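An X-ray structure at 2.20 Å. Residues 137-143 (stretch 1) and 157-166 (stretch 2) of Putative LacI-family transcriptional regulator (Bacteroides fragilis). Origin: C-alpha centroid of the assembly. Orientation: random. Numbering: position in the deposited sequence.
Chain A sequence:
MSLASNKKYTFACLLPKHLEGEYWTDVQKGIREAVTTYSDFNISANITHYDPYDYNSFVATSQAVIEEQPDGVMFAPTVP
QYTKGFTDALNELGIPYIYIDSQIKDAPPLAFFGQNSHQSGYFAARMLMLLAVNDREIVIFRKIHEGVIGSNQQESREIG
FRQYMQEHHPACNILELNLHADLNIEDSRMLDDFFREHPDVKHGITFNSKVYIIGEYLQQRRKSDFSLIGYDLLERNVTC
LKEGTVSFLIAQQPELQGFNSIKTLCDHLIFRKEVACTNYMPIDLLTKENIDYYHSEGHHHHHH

Stretch 1 (137-143) EIVIFRK
Stretch 2 (157-166) REIGFRQYMQ

A helix laid over a β-strand must fit a curved, ridged surface to one that offers a side chain only at every second residue, and the pairing of residues 137-143 with residues 157-166 in this putative LacI-family regulator is a compact example. The first stretch is extended throughout, with phi between -99° and -145° and psi between 104° and 167°. The second is regular helix, with phi/psi near -64/-40 and i-to-i+4 bonds such as Phe161 N to Arg157 O (3.0 Å) and Met165 N to Phe161 O (3.1 Å). The two run antiparallel, their N-to-C directions 175° apart and their axes 11.8 Å apart at closest approach. The register sets Ile138 against Met165 (CA to CA 10.5 Å) and Ile140 against Glu158 (CA to CA 8.7 Å).

At such a spacing the backbones do not meet, and side chains fill the gap. Strand alternation directs Ile138, Ile140 and Arg142 toward the helix, while Glu137 and Val139 point away. On the helix, Glu158, Phe161 and Met165 answer at the three- and four-residue spacing of one helical face, and Arg162 reaches in from the side. The contact is modest, burying 288 Å² over both surfaces.

At the apolar end, Ile138 (chi1 p, chi2 86°) lodges between two helix side chains one turn apart. Ile138 CD1 meets the edge of the Phe161 ring, 4.0 Å from Phe161 CZ, and Ile138 CG1 lies 3.9 Å from CE of Met165, a selenomethionine whose chi1, chi2 and chi3 are all m, folding the chain compactly. Phe161, with chi1 t and chi2 84°, extends its flat ring toward the strand, so that the branched isoleucine packs against its rim.

Ile140 (m, t) supplies the central bump. The outstretched Ile140 CD1 enters a hollow lined by three residues: Glu158 CG at 4.0 Å, Phe161 CE2 at 4.2 Å, and Arg162 NH2 at 3.7 Å. The methyl approaches the Phe161 ring obliquely but sits over one face of the Arg162 guanidinium. Such a flat group can accept a methyl on its face while its N-H bonds remain directed in its plane.

Polar groups close the other end. Arg142 (m, t, t, chi4 90°) and Glu158 (t, t, chi3 -58°) form a two-pronged salt bridge: Arg142 NE donates to Glu158 OE1 at 2.9 Å, and Arg142 NH2 to Glu158 OE2 at 2.7 Å, both nearly linear. From one turn along the helix, Arg162 (m, t, t, chi4 -73°) joins the same carboxylate, Arg162 NH2 lying 2.6 Å from Glu158 OE2, with a weak bond from Arg162 NE to that oxygen at 3.3 Å. The arginines consequently come close, Arg142 NH2 to Arg162 NH2 being 3.4 Å; these two donors do not bond to each other, and the shared carboxylate offsets part of their like charge. Buried Glu158 thus serves both surfaces, its CG walling the isoleucine hollow and its carboxylate tying strand to helix.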

# COMPACT_ATOMS: atom_id res chain seq x y z
N GLU A 137 16.60 -19.80 -13.95
CA GLU A 137 15.28 -19.78 -14.56
C GLU A 137 14.19 -19.40 -13.58
O GLU A 137 14.36 -19.54 -12.37
CB GLU A 137 14.92 -21.15 -15.14
CG GLU A 137 15.86 -21.70 -16.17
CD GLU A 137 15.49 -23.11 -16.59
OE1 GLU A 137 15.54 -24.02 -15.73
OE2 GLU A 137 15.13 -23.31 -17.77
N ILE A 138 13.07 -18.95 -14.11
CA ILE A 138 11.90 -18.60 -13.32
C ILE A 138 10.73 -19.01 -14.19
O ILE A 138 10.91 -19.28 -15.39
CB ILE A 138 11.84 -17.08 -12.99
CG1 ILE A 138 11.85 -16.24 -14.27
CG2 ILE A 138 13.02 -16.70 -12.11
CD1 ILE A 138 10.48 -16.02 -14.89
N VAL A 139 9.54 -19.10 -13.62
CA VAL A 139 8.41 -19.51 -14.42
C VAL A 139 7.17 -18.67 -14.20
O VAL A 139 6.89 -18.23 -13.09
CB VAL A 139 8.05 -20.99 -14.16
CG1 VAL A 139 7.75 -21.20 -12.69
CG2 VAL A 139 6.87 -21.40 -15.03
N ILE A 140 6.45 -18.43 -15.29
CA ILE A 140 5.21 -17.69 -15.26
C ILE A 140 4.10 -18.74 -15.26
O ILE A 140 4.11 -19.64 -16.09
CB ILE A 140 5.01 -16.83 -16.52
CG1 ILE A 140 6.09 -15.75 -16.59
CG2 ILE A 140 3.61 -16.23 -16.51
CD1 ILE A 140 6.11 -15.01 -17.90
N PHE A 141 3.16 -18.62 -14.32
CA PHE A 141 2.04 -19.54 -14.24
C PHE A 141 0.79 -18.88 -14.81
O PHE A 141 0.46 -17.74 -14.45
CB PHE A 141 1.77 -19.92 -12.78
CG PHE A 141 2.84 -20.77 -12.16
CD1 PHE A 141 2.93 -22.13 -12.45
CD2 PHE A 141 3.76 -20.21 -11.27
CE1 PHE A 141 3.92 -22.93 -11.88
CE2 PHE A 141 4.76 -21.00 -10.69
CZ PHE A 141 4.84 -22.36 -11.00
N ARG A 142 0.11 -19.59 -15.71
CA ARG A 142 -1.11 -19.08 -16.31
C ARG A 142 -2.20 -20.11 -16.21
O ARG A 142 -1.94 -21.28 -15.91
CB ARG A 142 -0.94 -18.76 -17.79
CG ARG A 142 0.14 -17.79 -18.17
CD ARG A 142 -0.08 -17.33 -19.60
NE ARG A 142 1.10 -16.71 -20.17
CZ ARG A 142 2.04 -17.38 -20.84
NH1 ARG A 142 1.91 -18.69 -21.02
NH2 ARG A 142 3.10 -16.75 -21.31
N LYS A 143 -3.42 -19.67 -16.47
CA LYS A 143 -4.56 -20.55 -16.49
C LYS A 143 -5.50 -20.07 -17.58
O LYS A 143 -6.22 -19.09 -17.42
CB LYS A 143 -5.27 -20.60 -15.15
CG LYS A 143 -5.94 -21.95 -14.99
CD LYS A 143 -6.88 -22.05 -13.82
CE LYS A 143 -7.49 -23.44 -13.83
NZ LYS A 143 -8.20 -23.78 -12.58
N ARG A 157 0.57 -7.00 -18.37
CA ARG A 157 1.44 -7.13 -17.20
C ARG A 157 2.64 -7.98 -17.58
O ARG A 157 3.77 -7.70 -17.19
CB ARG A 157 0.71 -7.81 -16.03
CG ARG A 157 -0.17 -6.89 -15.20
CD ARG A 157 -1.01 -7.69 -14.21
NE ARG A 157 -1.94 -6.84 -13.46
CZ ARG A 157 -2.88 -7.32 -12.66
NH1 ARG A 157 -3.02 -8.63 -12.51
NH2 ARG A 157 -3.68 -6.48 -11.99
N GLU A 158 2.37 -9.03 -18.35
CA GLU A 158 3.40 -9.95 -18.78
C GLU A 158 4.43 -9.25 -19.67
O GLU A 158 5.63 -9.53 -19.59
CB GLU A 158 2.77 -11.14 -19.52
CG GLU A 158 3.67 -12.35 -19.53
CD GLU A 158 3.02 -13.55 -20.18
OE1 GLU A 158 1.93 -13.98 -19.72
OE2 GLU A 158 3.60 -14.07 -21.15
N ILE A 159 3.96 -8.34 -20.51
CA ILE A 159 4.85 -7.60 -21.39
C ILE A 159 5.80 -6.69 -20.60
O ILE A 159 6.98 -6.57 -20.93
CB ILE A 159 4.04 -6.74 -22.40
CG1 ILE A 159 3.34 -7.65 -23.41
CG2 ILE A 159 4.95 -5.77 -23.14
CD1 ILE A 159 2.41 -6.91 -24.36
N GLY A 160 5.29 -6.07 -19.54
CA GLY A 160 6.12 -5.20 -18.73
C GLY A 160 7.12 -6.04 -17.95
O GLY A 160 8.25 -5.62 -17.67
N PHE A 161 6.68 -7.24 -17.59
CA PHE A 161 7.51 -8.17 -16.85
C PHE A 161 8.72 -8.58 -17.71
O PHE A 161 9.87 -8.52 -17.27
CB PHE A 161 6.68 -9.41 -16.50
CG PHE A 161 7.45 -10.46 -15.76
CD1 PHE A 161 7.60 -10.39 -14.38
CD2 PHE A 161 8.03 -11.53 -16.44
CE1 PHE A 161 8.31 -11.35 -13.68
CE2 PHE A 161 8.74 -12.51 -15.74
CZ PHE A 161 8.88 -12.42 -14.36
N ARG A 162 8.45 -8.99 -18.94
CA ARG A 162 9.51 -9.41 -19.84
C ARG A 162 10.46 -8.26 -20.18
O ARG A 162 11.65 -8.49 -20.40
CB ARG A 162 8.91 -10.00 -21.12
CG ARG A 162 8.11 -11.29 -20.91
CD ARG A 162 7.40 -11.72 -22.21
NE ARG A 162 6.50 -12.86 -22.01
CZ ARG A 162 6.89 -14.12 -21.82
NH1 ARG A 162 8.18 -14.45 -21.79
NH2 ARG A 162 5.98 -15.06 -21.62
N GLN A 163 9.94 -7.03 -20.21
CA GLN A 163 10.80 -5.90 -20.52
C GLN A 163 11.85 -5.74 -19.43
O GLN A 163 13.04 -5.59 -19.72
CB GLN A 163 10.00 -4.61 -20.64
CG GLN A 163 10.79 -3.47 -21.26
CD GLN A 163 10.02 -2.16 -21.32
OE1 GLN A 163 8.85 -2.13 -21.72
NE2 GLN A 163 10.68 -1.07 -20.93
N TYR A 164 11.40 -5.78 -18.18
CA TYR A 164 12.32 -5.66 -17.05
C TYR A 164 13.35 -6.78 -17.10
O TYR A 164 14.54 -6.56 -16.90
CB TYR A 164 11.56 -5.75 -15.72
CG TYR A 164 12.46 -5.55 -14.52
CD1 TYR A 164 12.57 -4.31 -13.89
CD2 TYR A 164 13.23 -6.61 -14.02
CE1 TYR A 164 13.42 -4.12 -12.80
CE2 TYR A 164 14.09 -6.43 -12.95
CZ TYR A 164 14.18 -5.18 -12.34
OH TYR A 164 15.02 -4.99 -11.28
N MSE A 165 12.88 -8.00 -17.35
CA MSE A 165 13.77 -9.15 -17.41
C MSE A 165 14.80 -8.98 -18.54
O MSE A 165 15.95 -9.39 -18.41
CB MSE A 165 12.97 -10.43 -17.66
CG MSE A 165 11.95 -10.75 -16.59
SE MSE A 165 12.91 -11.21 -14.93
CE MSE A 165 13.65 -13.00 -15.37
N GLN A 166 14.38 -8.38 -19.64
CA GLN A 166 15.31 -8.16 -20.75
C GLN A 166 16.35 -7.12 -20.35
O GLN A 166 17.55 -7.28 -20.61
CB GLN A 166 14.55 -7.68 -21.99
CG GLN A 166 13.96 -8.79 -22.86
CD GLN A 166 12.92 -8.28 -23.84
OE1 GLN A 166 13.00 -7.14 -24.32
NE2 GLN A 166 11.94 -9.12 -24.15